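Local coordinates for lipase-esterase related protein (Clostridium acetobutylicum, PDB 3E0X), which is of uncertain function but is probably a hydrolase of the lipase-esterase type, built on the alpha/beta hydrolase fold, at residues A[67-71]-A[100-106]; A[61-65]-A[177-181]; A[16-22]-A[83-89]. One frame throughout, in Å; residues are numbered along the deposited sequence. Where two conformers were deposited one is given.

Contact 1. Residues A[67-71]-A[100-106]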
ATOM      1  N   ILE A  67      11.259   0.615  -1.126  1.00  8.96           N
ATOM      2  CA  ILE A  67      11.418  -0.710  -1.754  1.00  9.62           C
ATOM      3  C   ILE A  67      12.616  -1.452  -1.151  1.00 10.10           C
ATOM      4  O   ILE A  67      12.479  -2.608  -0.738  1.00 11.71           O
ATOM      5  CB  ILE A  67      11.556  -0.579  -3.304  1.00 10.08           C
ATOM      6  CG1 ILE A  67      10.239  -0.099  -3.953  1.00 11.00           C
ATOM      7  CG2 ILE A  67      12.070  -1.866  -3.922  1.00 10.37           C
ATOM      8  CD1 ILE A  67      10.421   0.447  -5.375  1.00 11.01           C
ATOM      9  N   ASP A  68      13.752  -0.758  -1.037  1.00 10.66           N
ATOM     10  CA  ASP A  68      14.941  -1.366  -0.437  1.00 12.20           C
ATOM     11  C   ASP A  68      14.699  -1.755   1.024  1.00 11.97           C
ATOM     12  O   ASP A  68      15.122  -2.824   1.474  1.00 13.10           O
ATOM     13  CB  ASP A  68      16.135  -0.425  -0.560  1.00 12.97           C
ATOM     14  CG  ASP A  68      16.630  -0.291  -1.994  1.00 16.94           C
ATOM     15  OD1 ASP A  68      16.198  -1.085  -2.853  1.00 18.72           O
ATOM     16  OD2 ASP A  68      17.456   0.626  -2.254  1.00 21.46           O
ATOM     17  N   ASN A  69      13.996  -0.906   1.771  1.00 11.12           N
ATOM     18  CA  ASN A  69      13.709  -1.232   3.164  1.00 11.39           C
ATOM     19  C   ASN A  69      12.835  -2.478   3.280  1.00 10.77           C
ATOM     20  O   ASN A  69      13.050  -3.319   4.170  1.00 11.28           O
ATOM     21  CB  ASN A  69      12.987  -0.091   3.886  1.00 11.80           C
ATOM     22  CG  ASN A  69      13.814   1.188   4.033  1.00 14.40           C
ATOM     23  OD1 ASN A  69      15.054   1.228   3.925  1.00 19.24           O
ATOM     24  ND2 ASN A  69      13.096   2.245   4.321  1.00 13.69           N
ATOM     25  N   VAL A  70      11.805  -2.551   2.440  1.00  9.97           N
ATOM     26  CA  VAL A  70      10.862  -3.672   2.508  1.00  9.91           C
ATOM     27  C   VAL A  70      11.530  -4.960   2.043  1.00  9.85           C
ATOM     28  O   VAL A  70      11.320  -6.018   2.646  1.00  9.81           O
ATOM     29  CB  VAL A  70       9.545  -3.375   1.753  1.00  9.13           C
ATOM     30  CG1 VAL A  70       8.672  -4.609   1.721  1.00 10.39           C
ATOM     31  CG2 VAL A  70       8.815  -2.223   2.453  1.00 10.72           C
ATOM     32  N   ALA A  71      12.360  -4.881   1.002  1.00 10.09           N
ATOM     33  CA  ALA A  71      13.098  -6.065   0.565  1.00 11.12           C
ATOM     34  C   ALA A  71      14.050  -6.561   1.672  1.00 11.02           C
ATOM     35  O   ALA A  71      14.137  -7.769   1.920  1.00 11.70           O
ATOM     36  CB  ALA A  71      13.854  -5.808  -0.759  1.00 12.11           C
ATOM     37  N   GLY A 100       7.524  -2.539  -6.834  1.00  8.81           N
ATOM     38  CA  GLY A 100       8.985  -2.436  -6.869  1.00  9.64           C
ATOM     39  C   GLY A 100       9.665  -3.646  -6.224  1.00  9.32           C
ATOM     40  O   GLY A 100      10.704  -4.127  -6.688  1.00 10.88           O
ATOM     41  N   VAL A 101       9.079  -4.152  -5.139  1.00  9.91           N
ATOM     42  CA  VAL A 101       9.619  -5.355  -4.476  1.00  9.71           C
ATOM     43  C   VAL A 101       9.495  -6.584  -5.379  1.00 10.34           C
ATOM     44  O   VAL A 101      10.423  -7.413  -5.445  1.00 10.56           O
ATOM     45  CB  VAL A 101       8.981  -5.600  -3.094  1.00 10.06           C
ATOM     46  CG1 VAL A 101       9.541  -6.884  -2.479  1.00 10.12           C
ATOM     47  CG2 VAL A 101       9.313  -4.414  -2.199  1.00 10.38           C
ATOM     48  N   ALA A 102       8.380  -6.689  -6.093  1.00 10.58           N
ATOM     49  CA  ALA A 102       8.222  -7.794  -7.041  1.00 10.35           C
ATOM     50  C   ALA A 102       9.400  -7.801  -8.023  1.00 11.35           C
ATOM     51  O   ALA A 102       9.906  -8.863  -8.386  1.00 12.20           O
ATOM     52  CB  ALA A 102       6.908  -7.649  -7.798  1.00 10.88           C
ATOM     53  N   LEU A 103       9.853  -6.614  -8.436  1.00 11.27           N
ATOM     54  CA  LEU A 103      10.963  -6.502  -9.410  1.00 12.19           C
ATOM     55  C   LEU A 103      12.315  -6.909  -8.826  1.00 12.72           C
ATOM     56  O   LEU A 103      13.261  -7.132  -9.591  1.00 14.11           O
ATOM     57  CB  LEU A 103      11.026  -5.076  -9.958  1.00 13.10           C
ATOM     58  CG  LEU A 103       9.850  -4.777 -10.881  1.00 14.03           C
ATOM     59  CD1 LEU A 103       9.651  -3.282 -11.091  1.00 17.10           C
ATOM     60  CD2 LEU A 103      10.075  -5.498 -12.238  1.00 14.97           C
ATOM     61  N   LYS A 104      12.415  -7.038  -7.502  1.00 12.91           N
ATOM     62  CA  LYS A 104      13.638  -7.538  -6.876  1.00 13.06           C
ATOM     63  C   LYS A 104      13.766  -9.053  -6.997  1.00 13.84           C
ATOM     64  O   LYS A 104      14.837  -9.606  -6.703  1.00 14.95           O
ATOM     65  CB  LYS A 104      13.691  -7.150  -5.389  1.00 13.46           C
ATOM     66  CG  LYS A 104      13.734  -5.636  -5.102  1.00 15.67           C
ATOM     67  CD  LYS A 104      15.089  -5.050  -5.401  1.00 19.34           C
ATOM     68  CE  LYS A 104      15.201  -3.623  -4.874  1.00 22.20           C
ATOM     69  NZ  LYS A 104      16.616  -3.228  -4.654  1.00 25.43           N
ATOM     70  N   LYS A 105      12.665  -9.725  -7.362  1.00 13.91           N
ATOM     71  CA  LYS A 105      12.683 -11.181  -7.641  1.00 13.97           C
ATOM     72  C   LYS A 105      13.141 -11.969  -6.405  1.00 13.65           C
ATOM     73  O   LYS A 105      13.976 -12.892  -6.497  1.00 14.73           O
ATOM     74  CB  LYS A 105      13.603 -11.514  -8.839  1.00 15.17           C
ATOM     75  CG  LYS A 105      13.417 -10.667 -10.084  1.00 18.80           C
ATOM     76  CD  LYS A 105      11.984 -10.630 -10.512  1.00 18.98           C
ATOM     77  CE  LYS A 105      11.823 -10.002 -11.911  1.00 20.74           C
ATOM     78  NZ  LYS A 105      12.489 -10.816 -12.965  1.00 24.81           N
ATOM     79  N   LEU A 106      12.604 -11.603  -5.234  1.00 12.50           N
ATOM     80  CA  LEU A 106      12.901 -12.340  -4.000  1.00 12.11           C
ATOM     81  C   LEU A 106      12.290 -13.730  -4.076  1.00 11.86           C
ATOM     82  O   LEU A 106      11.162 -13.870  -4.546  1.00 12.06           O
ATOM     83  CB  LEU A 106      12.377 -11.562  -2.777  1.00 11.82           C
ATOM     84  CG  LEU A 106      12.912 -10.135  -2.657  1.00 12.40           C
ATOM     85  CD1 LEU A 106      12.314  -9.467  -1.398  1.00 14.23           C
ATOM     86  CD2 LEU A 106      14.444 -10.147  -2.630  1.00 15.13           C
TER

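Contact 2. Residues A[61-65]-A[177-181]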
ATOM      1  N   SER A  61      12.844   9.449   1.044  1.00  9.57           N
ATOM      2  CA  SER A  61      12.225  10.466   0.197  1.00 10.15           C
ATOM      3  C   SER A  61      11.767   9.914  -1.133  1.00  9.73           C
ATOM      4  O   SER A  61      11.102  10.621  -1.909  1.00 10.61           O
ATOM      5  CB  SER A  61      13.190  11.608  -0.091  1.00 11.35           C
ATOM      6  OG  SER A  61      13.487  12.314   1.102  1.00 14.40           O
ATOM      7  N   THR A  62      12.097   8.653  -1.406  1.00  9.22           N
ATOM      8  CA  THR A  62      11.758   8.036  -2.700  1.00  9.22           C
ATOM      9  C   THR A  62      11.102   6.691  -2.506  1.00  9.31           C
ATOM     10  O   THR A  62      11.358   5.995  -1.499  1.00  9.88           O
ATOM     11  CB  THR A  62      12.993   7.866  -3.623  1.00  9.59           C
ATOM     12  OG1 THR A  62      13.840   6.821  -3.134  1.00  9.81           O
ATOM     13  CG2 THR A  62      13.793   9.167  -3.699  1.00  9.49           C
ATOM     14  N   VAL A  63      10.281   6.285  -3.481  1.00  9.29           N
ATOM     15  CA  VAL A  63       9.708   4.945  -3.377  1.00  9.71           C
ATOM     16  C   VAL A  63      10.819   3.883  -3.410  1.00  9.84           C
ATOM     17  O   VAL A  63      10.712   2.849  -2.759  1.00 10.77           O
ATOM     18  CB  VAL A  63       8.638   4.731  -4.450  1.00 10.23           C
ATOM     19  CG1 VAL A  63       8.191   3.281  -4.497  1.00 10.76           C
ATOM     20  CG2 VAL A  63       7.425   5.623  -4.129  1.00 10.77           C
ATOM     21  N   TYR A  64      11.891   4.143  -4.160  1.00 10.07           N
ATOM     22  CA  TYR A  64      13.045   3.243  -4.161  1.00  9.62           C
ATOM     23  C   TYR A  64      13.630   2.988  -2.780  1.00 10.19           C
ATOM     24  O   TYR A  64      14.025   1.868  -2.463  1.00 11.15           O
ATOM     25  CB  TYR A  64      14.133   3.777  -5.092  1.00  9.79           C
ATOM     26  CG  TYR A  64      13.642   3.816  -6.518  1.00 10.09           C
ATOM     27  CD1 TYR A  64      13.506   2.629  -7.253  1.00 11.81           C
ATOM     28  CD2 TYR A  64      13.295   5.019  -7.139  1.00 10.99           C
ATOM     29  CE1 TYR A  64      13.058   2.631  -8.554  1.00 12.25           C
ATOM     30  CE2 TYR A  64      12.835   5.043  -8.463  1.00 10.77           C
ATOM     31  CZ  TYR A  64      12.697   3.844  -9.166  1.00 11.39           C
ATOM     32  OH  TYR A  64      12.247   3.846 -10.466  1.00 15.29           O
ATOM     33  N   GLY A  65      13.694   4.012  -1.943  1.00 10.70           N
ATOM     34  CA  GLY A  65      14.152   3.832  -0.564  1.00 10.28           C
ATOM     35  C   GLY A  65      13.259   2.865   0.186  1.00  9.76           C
ATOM     36  O   GLY A  65      13.770   1.944   0.854  1.00 11.11           O
ATOM     37  N   LEU A 177       7.205  11.511  -7.847  1.00 11.53           N
ATOM     38  CA  LEU A 177       8.463  11.197  -8.509  1.00 11.63           C
ATOM     39  C   LEU A 177       8.503   9.791  -9.114  1.00 11.65           C
ATOM     40  O   LEU A 177       9.171   9.613 -10.122  1.00 12.46           O
ATOM     41  CB  LEU A 177       9.620  11.332  -7.532  1.00 12.67           C
ATOM     42  CG  LEU A 177       9.958  12.750  -7.056  1.00 14.95           C
ATOM     43  CD1 LEU A 177      11.010  12.692  -5.933  1.00 15.59           C
ATOM     44  CD2 LEU A 177      10.401  13.662  -8.192  1.00 19.49           C
ATOM     45  N   ILE A 178       7.825   8.806  -8.517  1.00 10.89           N
ATOM     46  CA  ILE A 178       8.001   7.398  -8.946  1.00 11.07           C
ATOM     47  C   ILE A 178       7.424   7.094 -10.335  1.00 11.16           C
ATOM     48  O   ILE A 178       6.344   7.578 -10.700  1.00 11.23           O
ATOM     49  CB  ILE A 178       7.430   6.409  -7.902  1.00 11.15           C
ATOM     50  CG1 ILE A 178       7.916   4.974  -8.171  1.00 10.98           C
ATOM     51  CG2 ILE A 178       5.883   6.494  -7.820  1.00 12.13           C
ATOM     52  CD1 ILE A 178       9.467   4.759  -8.127  1.00 12.55           C
ATOM     53  N   ASP A 179       8.157   6.299 -11.117  1.00 11.57           N
ATOM     54  CA  ASP A 179       7.609   5.828 -12.375  1.00 11.76           C
ATOM     55  C   ASP A 179       8.180   4.455 -12.673  1.00 10.90           C
ATOM     56  O   ASP A 179       9.267   4.339 -13.266  1.00 12.23           O
ATOM     57  CB  ASP A 179       7.942   6.818 -13.492  1.00 11.78           C
ATOM     58  CG  ASP A 179       7.276   6.463 -14.809  1.00 14.79           C
ATOM     59  OD1 ASP A 179       6.716   5.340 -14.919  1.00 14.13           O
ATOM     60  OD2 ASP A 179       7.303   7.337 -15.718  1.00 19.55           O
ATOM     61  N   LEU A 180       7.453   3.425 -12.248  1.00 11.51           N
ATOM     62  CA  LEU A 180       7.873   2.040 -12.498  1.00 11.60           C
ATOM     63  C   LEU A 180       7.202   1.441 -13.724  1.00 12.33           C
ATOM     64  O   LEU A 180       7.321   0.242 -13.962  1.00 11.92           O
ATOM     65  CB  LEU A 180       7.538   1.141 -11.299  1.00 12.33           C
ATOM     66  CG  LEU A 180       8.227   1.515  -9.990  1.00 12.87           C
ATOM     67  CD1 LEU A 180       7.512   0.888  -8.787  1.00 15.97           C
ATOM     68  CD2 LEU A 180       9.695   1.148 -10.034  1.00 16.41           C
ATOM     69  N   VAL A 181       6.467   2.246 -14.484  1.00 11.50           N
ATOM     70  CA  VAL A 181       5.603   1.673 -15.508  1.00 12.59           C
ATOM     71  C   VAL A 181       6.358   0.814 -16.529  1.00 13.40           C
ATOM     72  O   VAL A 181       5.901  -0.286 -16.882  1.00 14.15           O
ATOM     73  CB  VAL A 181       4.732   2.744 -16.190  1.00 12.72           C
ATOM     74  CG1 VAL A 181       4.016   2.161 -17.428  1.00 14.11           C
ATOM     75  CG2 VAL A 181       3.711   3.243 -15.214  1.00 13.68           C
TER
HETATM   76  O   HOH W   1      11.082   6.108 -11.214  1.00 13.92           O

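Contact 3. Residues A[16-22]-A[83-89]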
ATOM      1  N   PRO A  16       0.068 -21.585   5.852  1.00 15.88           N
ATOM      2  CA  PRO A  16       1.111 -21.654   4.808  1.00 15.81           C
ATOM      3  C   PRO A  16       1.156 -20.374   3.973  1.00 15.00           C
ATOM      4  O   PRO A  16       2.123 -20.159   3.248  1.00 14.84           O
ATOM      5  CB  PRO A  16       0.656 -22.833   3.934  1.00 16.79           C
ATOM      6  CG  PRO A  16      -0.789 -23.012   4.209  1.00 18.00           C
ATOM      7  CD  PRO A  16      -1.049 -22.521   5.601  1.00 17.04           C
ATOM      8  N   ASN A  17       0.119 -19.547   4.124  1.00 13.80           N
ATOM      9  CA  ASN A  17       0.005 -18.347   3.339  0.50 13.47           C
ATOM     10  C   ASN A  17       0.270 -17.121   4.211  1.00 12.54           C
ATOM     11  O   ASN A  17      -0.437 -16.850   5.200  1.00 12.77           O
ATOM     12  CB  ASN A  17      -1.356 -18.338   2.639  0.50 14.28           C
ATOM     13  CG  ASN A  17      -1.754 -19.737   2.137  0.50 15.36           C
ATOM     14  OD1 ASN A  17      -0.987 -20.401   1.427  0.50 16.17           O
ATOM     15  ND2 ASN A  17      -2.932 -20.199   2.539  0.50 17.42           N
ATOM     16  N   THR A  18       1.329 -16.408   3.855  1.00 11.25           N
ATOM     17  CA  THR A  18       1.767 -15.243   4.602  1.00 10.95           C
ATOM     18  C   THR A  18       1.402 -14.001   3.809  1.00 11.54           C
ATOM     19  O   THR A  18       1.717 -13.919   2.623  1.00 12.22           O
ATOM     20  CB  THR A  18       3.311 -15.305   4.827  1.00 11.79           C
ATOM     21  OG1 THR A  18       3.620 -16.413   5.683  1.00 12.50           O
ATOM     22  CG2 THR A  18       3.835 -14.040   5.441  1.00 12.32           C
ATOM     23  N   LEU A  19       0.747 -13.051   4.472  1.00 10.51           N
ATOM     24  CA  LEU A  19       0.388 -11.803   3.828  1.00 11.60           C
ATOM     25  C   LEU A  19       1.174 -10.714   4.510  1.00 10.81           C
ATOM     26  O   LEU A  19       1.075 -10.527   5.742  1.00 11.31           O
ATOM     27  CB  LEU A  19      -1.101 -11.537   3.995  1.00 11.70           C
ATOM     28  CG  LEU A  19      -2.120 -12.590   3.550  1.00 13.32           C
ATOM     29  CD1 LEU A  19      -3.584 -12.091   3.686  1.00 14.59           C
ATOM     30  CD2 LEU A  19      -1.871 -13.070   2.154  1.00 15.73           C
ATOM     31  N   LEU A  20       1.964  -9.994   3.722  1.00 10.04           N
ATOM     32  CA  LEU A  20       2.751  -8.888   4.260  1.00 10.41           C
ATOM     33  C   LEU A  20       2.115  -7.592   3.736  1.00 10.08           C
ATOM     34  O   LEU A  20       2.091  -7.351   2.523  1.00 10.59           O
ATOM     35  CB  LEU A  20       4.216  -9.024   3.806  1.00 10.79           C
ATOM     36  CG  LEU A  20       5.157  -7.918   4.276  1.00 12.23           C
ATOM     37  CD1 LEU A  20       5.245  -7.825   5.769  1.00 12.86           C
ATOM     38  CD2 LEU A  20       6.544  -8.117   3.707  1.00 12.88           C
ATOM     39  N   PHE A  21       1.598  -6.777   4.664  1.00 10.12           N
ATOM     40  CA  PHE A  21       0.854  -5.562   4.338  1.00  9.61           C
ATOM     41  C   PHE A  21       1.763  -4.362   4.425  1.00  9.80           C
ATOM     42  O   PHE A  21       2.431  -4.151   5.456  1.00  9.81           O
ATOM     43  CB  PHE A  21      -0.292  -5.352   5.343  1.00 10.06           C
ATOM     44  CG  PHE A  21      -1.346  -6.454   5.338  1.00 10.26           C
ATOM     45  CD1 PHE A  21      -2.610  -6.228   4.776  1.00 11.74           C
ATOM     46  CD2 PHE A  21      -1.110  -7.696   5.944  1.00 11.64           C
ATOM     47  CE1 PHE A  21      -3.607  -7.229   4.799  1.00 13.13           C
ATOM     48  CE2 PHE A  21      -2.094  -8.679   5.978  1.00 11.04           C
ATOM     49  CZ  PHE A  21      -3.331  -8.464   5.420  1.00 12.42           C
ATOM     50  N   VAL A  22       1.716  -3.531   3.387  1.00  8.43           N
ATOM     51  CA  VAL A  22       2.521  -2.326   3.312  1.00  8.81           C
ATOM     52  C   VAL A  22       1.586  -1.138   3.099  1.00  9.12           C
ATOM     53  O   VAL A  22       0.907  -1.032   2.065  1.00  9.93           O
ATOM     54  CB  VAL A  22       3.506  -2.392   2.130  1.00  8.64           C
ATOM     55  CG1 VAL A  22       4.311  -1.116   2.058  1.00 10.32           C
ATOM     56  CG2 VAL A  22       4.419  -3.607   2.255  1.00 10.98           C
ATOM     57  N   GLN A  83       9.566 -18.050   5.367  1.00 12.37           N
ATOM     58  CA  GLN A  83       8.221 -18.233   4.832  1.00 12.71           C
ATOM     59  C   GLN A  83       8.329 -18.393   3.321  1.00 12.78           C
ATOM     60  O   GLN A  83       8.978 -17.598   2.674  1.00 14.83           O
ATOM     61  CB  GLN A  83       7.317 -17.045   5.193  1.00 12.19           C
ATOM     62  CG  GLN A  83       6.935 -16.984   6.666  1.00 11.98           C
ATOM     63  CD  GLN A  83       5.962 -18.076   7.100  1.00 11.37           C
ATOM     64  OE1 GLN A  83       5.564 -18.132   8.282  1.00 14.18           O
ATOM     65  NE2 GLN A  83       5.569 -18.942   6.170  1.00 10.14           N
ATOM     66  N   LYS A  84       7.700 -19.423   2.777  1.00 11.54           N
ATOM     67  CA  LYS A  84       7.881 -19.766   1.377  1.00 12.04           C
ATOM     68  C   LYS A  84       6.777 -19.267   0.446  1.00 11.89           C
ATOM     69  O   LYS A  84       6.915 -19.371  -0.779  1.00 12.50           O
ATOM     70  CB  LYS A  84       8.030 -21.285   1.252  1.00 12.22           C
ATOM     71  CG  LYS A  84       9.226 -21.899   2.014  1.00 14.03           C
ATOM     72  CD  LYS A  84      10.582 -21.404   1.564  1.00 15.57           C
ATOM     73  CE  LYS A  84      11.661 -22.051   2.475  1.00 17.47           C
ATOM     74  NZ  LYS A  84      13.024 -21.460   2.306  1.00 22.63           N
ATOM     75  N   ASN A  85       5.690 -18.752   1.013  1.00 11.69           N
ATOM     76  CA  ASN A  85       4.558 -18.289   0.195  1.00 11.05           C
ATOM     77  C   ASN A  85       4.027 -16.934   0.655  1.00 11.18           C
ATOM     78  O   ASN A  85       2.953 -16.839   1.270  1.00 11.95           O
ATOM     79  CB  ASN A  85       3.431 -19.337   0.196  1.00 11.40           C
ATOM     80  CG  ASN A  85       2.289 -18.963  -0.727  1.00 12.35           C
ATOM     81  OD1 ASN A  85       2.472 -18.221  -1.689  1.00 14.25           O
ATOM     82  ND2 ASN A  85       1.095 -19.468  -0.429  1.00 15.18           N
ATOM     83  N   ILE A  86       4.788 -15.893   0.343  1.00 10.33           N
ATOM     84  CA  ILE A  86       4.434 -14.530   0.743  1.00 10.77           C
ATOM     85  C   ILE A  86       3.664 -13.809  -0.357  1.00 10.26           C
ATOM     86  O   ILE A  86       4.114 -13.758  -1.516  1.00 10.95           O
ATOM     87  CB  ILE A  86       5.691 -13.703   1.144  1.00 11.33           C
ATOM     88  CG1 ILE A  86       6.445 -14.390   2.277  1.00 12.26           C
ATOM     89  CG2 ILE A  86       5.298 -12.308   1.599  1.00 11.66           C
ATOM     90  CD1 ILE A  86       7.827 -13.792   2.554  1.00 13.21           C
ATOM     91  N   THR A  87       2.508 -13.250   0.021  1.00  9.67           N
ATOM     92  CA  THR A  87       1.778 -12.311  -0.827  1.00 10.19           C
ATOM     93  C   THR A  87       1.931 -10.930  -0.236  1.00 10.22           C
ATOM     94  O   THR A  87       1.710 -10.740   0.958  1.00 11.12           O
ATOM     95  CB  THR A  87       0.272 -12.672  -0.909  1.00 10.96           C
ATOM     96  OG1 THR A  87       0.141 -13.989  -1.457  1.00 11.96           O
ATOM     97  CG2 THR A  87      -0.494 -11.682  -1.790  1.00 12.48           C
ATOM     98  N   LEU A  88       2.350  -9.984  -1.063  1.00  9.95           N
ATOM     99  CA  LEU A  88       2.467  -8.605  -0.621  1.00  9.76           C
ATOM    100  C   LEU A  88       1.170  -7.880  -0.918  1.00  9.72           C
ATOM    101  O   LEU A  88       0.584  -8.044  -1.993  1.00 11.52           O
ATOM    102  CB  LEU A  88       3.604  -7.885  -1.361  1.00  9.82           C
ATOM    103  CG  LEU A  88       4.970  -8.555  -1.324  1.00 10.33           C
ATOM    104  CD1 LEU A  88       5.952  -7.672  -2.131  1.00 11.91           C
ATOM    105  CD2 LEU A  88       5.445  -8.768   0.105  1.00 12.35           C
ATOM    106  N   ILE A  89       0.713  -7.095   0.056  1.00  8.83           N
ATOM    107  CA  ILE A  89      -0.503  -6.298  -0.060  0.50  9.32           C
ATOM    108  C   ILE A  89      -0.085  -4.856   0.165  1.00  9.38           C
ATOM    109  O   ILE A  89       0.253  -4.513   1.294  1.00  9.56           O
ATOM    110  CB  ILE A  89      -1.511  -6.696   1.076  0.50  9.30           C
ATOM    111  CG1 ILE A  89      -1.813  -8.207   1.061  0.50 10.63           C
ATOM    112  CG2 ILE A  89      -2.769  -5.844   1.002  0.50 10.36           C
ATOM    113  CD1 ILE A  89      -2.598  -8.681  -0.135  0.50 11.33           C
TER
HETATM  114  O   HOH W   2       4.464 -18.468   3.683  1.00 12.08           O

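Contact 1. Residues A[67-71]-A[100-106]
K104 NZ and D68 OD1 form a salt bridge of 2.8 Å at the exposed edge of this helix-to-helix contact, the ammonium meeting the oxygen nearly along its C-O axis. D68 starts out pointing away from residues 100-106, and its carboxylate reaches back. K104 bends at its second torsion (chi2 -75°) and runs almost extended from there, which carries the ammonium across the gap. On the way its CE lies 3.7 Å from I67 CG2, so the aliphatic part of the lysine packs on the isoleucine while its charged tip serves the aspartate.

Beneath the salt bridge the contact turns apolar. I67 sends CD1 to within 3.6 Å of G100 CA; because the glycine has no side chain, the isoleucine can lie directly on the backbone of helix 93-102. V101 turns CG2 into the helix 63-76 side, where it meets I67 CG2 at 4.1 Å and V70 CG1 at 4.0 Å, the V70 and V101 side chains standing at about a right angle. V101 also touches I74, one turn further along helix 63-76.

Past helix 93-102 a type I turn runs from A102 to K105, and K105, with a positive phi of 60°, breaks the helical path. L106 then faces helix 63-76 again: its CD1 rests 4.0 Å from A71 CB, and it also packs on I74 and T75. K105 NZ instead forms a salt bridge with D188. Two helices thus pack together on the same side of the central sheet, an arrangement characteristic of the alpha/beta hydrolase fold, where one of them follows the strand that leads to the probable nucleophile elbow.

Contact 2. Residues A[61-65]-A[177-181]
This is a largely apolar contact with one water bridge, joining the first turn of helix 63-76 to the chain just after helix 165-177, where it returns from what is probably a helical cap, inserted between strands 109-115 and 191-196, to the core. I178 is the centre of it. With CG1 anti to the backbone N (chi1 -166°), that branch heads for V63, and the bend at chi2 (60°) turns CD1 over one face of the Y64 ring, 3.4 Å from CE2. CD1 also lies 3.8 Å from V63 CB, and the V63 and I178 side chains stand at about a right angle. L180 CD2 adds a further touch near the hydroxyl end of the ring, 3.7 Å from Y64 OH and oblique to the ring.

The Y64 hydroxyl makes the polar link. A water in the plane of the ring, at its edge, lies 2.7 Å from Y64 OH and accepts from D179 N at 2.9 Å. Each segment also has its own short-range fixings: T62 is the N-cap, its OG1 taking the G65 N-H at 3.1 Å, and D179 OD1 accepts from V181 N in an Asx turn. Beyond the two segments, V63 continues inward to M93 and I97 of helix 93-102.

With no direct hydrogen bond between the segments, the join rests on the fit of I178 against V63 and the Y64 ring, while the water satisfies the D179 N-H.

Contact 3. Residues A[16-22]-A[83-89]
V22 N donates to I89 O at 2.7 Å, the shortest rung of a parallel ladder between strands 18-22 and 86-91. The pattern steps back along the strands: I89 N to L20 O, L20 N to T87 O, T87 N to T18 O at 2.8 Å, and T18 N to N85 O at 3.1 Å. All five are close to straight, with N-H...acceptor angles of at least 165°. CA-H...O contacts from I86, L19, L88 and F21 lie between them, and segments 18-22 and 86-89 are inclined by 25°.

Where the ladder begins, a water takes over. It donates to P16 O (2.9 Å), accepts from N85 N (3.0 Å), and is hydrogen-bonded to T18 OG1; Q83 NE2 gives it a weaker bond. T18 OG1 has a second partner in N43 ND2 of strand 43-47.

Side chains of paired residues run side by side. On one face L20 CD2 meets L88 CD2 at 3.8 Å, and both leucines also pack on I74 of helix 63-76. On the opposite face L19 sends CD2 to T87 CB, also 3.8 Å away. In the conformer given, I89 CG1 lies over one face of the F21 ring, which meets F32 edge-to-face.

The backbones of T18, L20 and V22 bond strand 86-91 while those of L19 and F21 bond strand 43-47, so 18-22 is an inner strand, with mostly apolar side chains lining both faces and water completing the pairing where the strands begin.

Contacts 1 and 3 lie in the alpha/beta hydrolase core; contact 2 joins core helix 63-76 to the chain returning from the probable cap. Contacts 1 and 2 share that helix, their centres about 12 Å apart, and touch where L180 CD1 packs near G100 N. The centre of contact 3, in the sheet, is about 13 Å from that of contact 1, and the two meet through V101 CG1 and L88 CD1. Contacts 2 and 3 do not touch: centres about 22 Å apart, nearest atoms about 9 Å. Along the chain come strand 18-22, helix 63-76, strand 86-91, helix 93-102 and, much later, residues 177-181. Contacts 3 and 1 involve the strand and the helix that flank S92, which lines the ortho-xylene pocket.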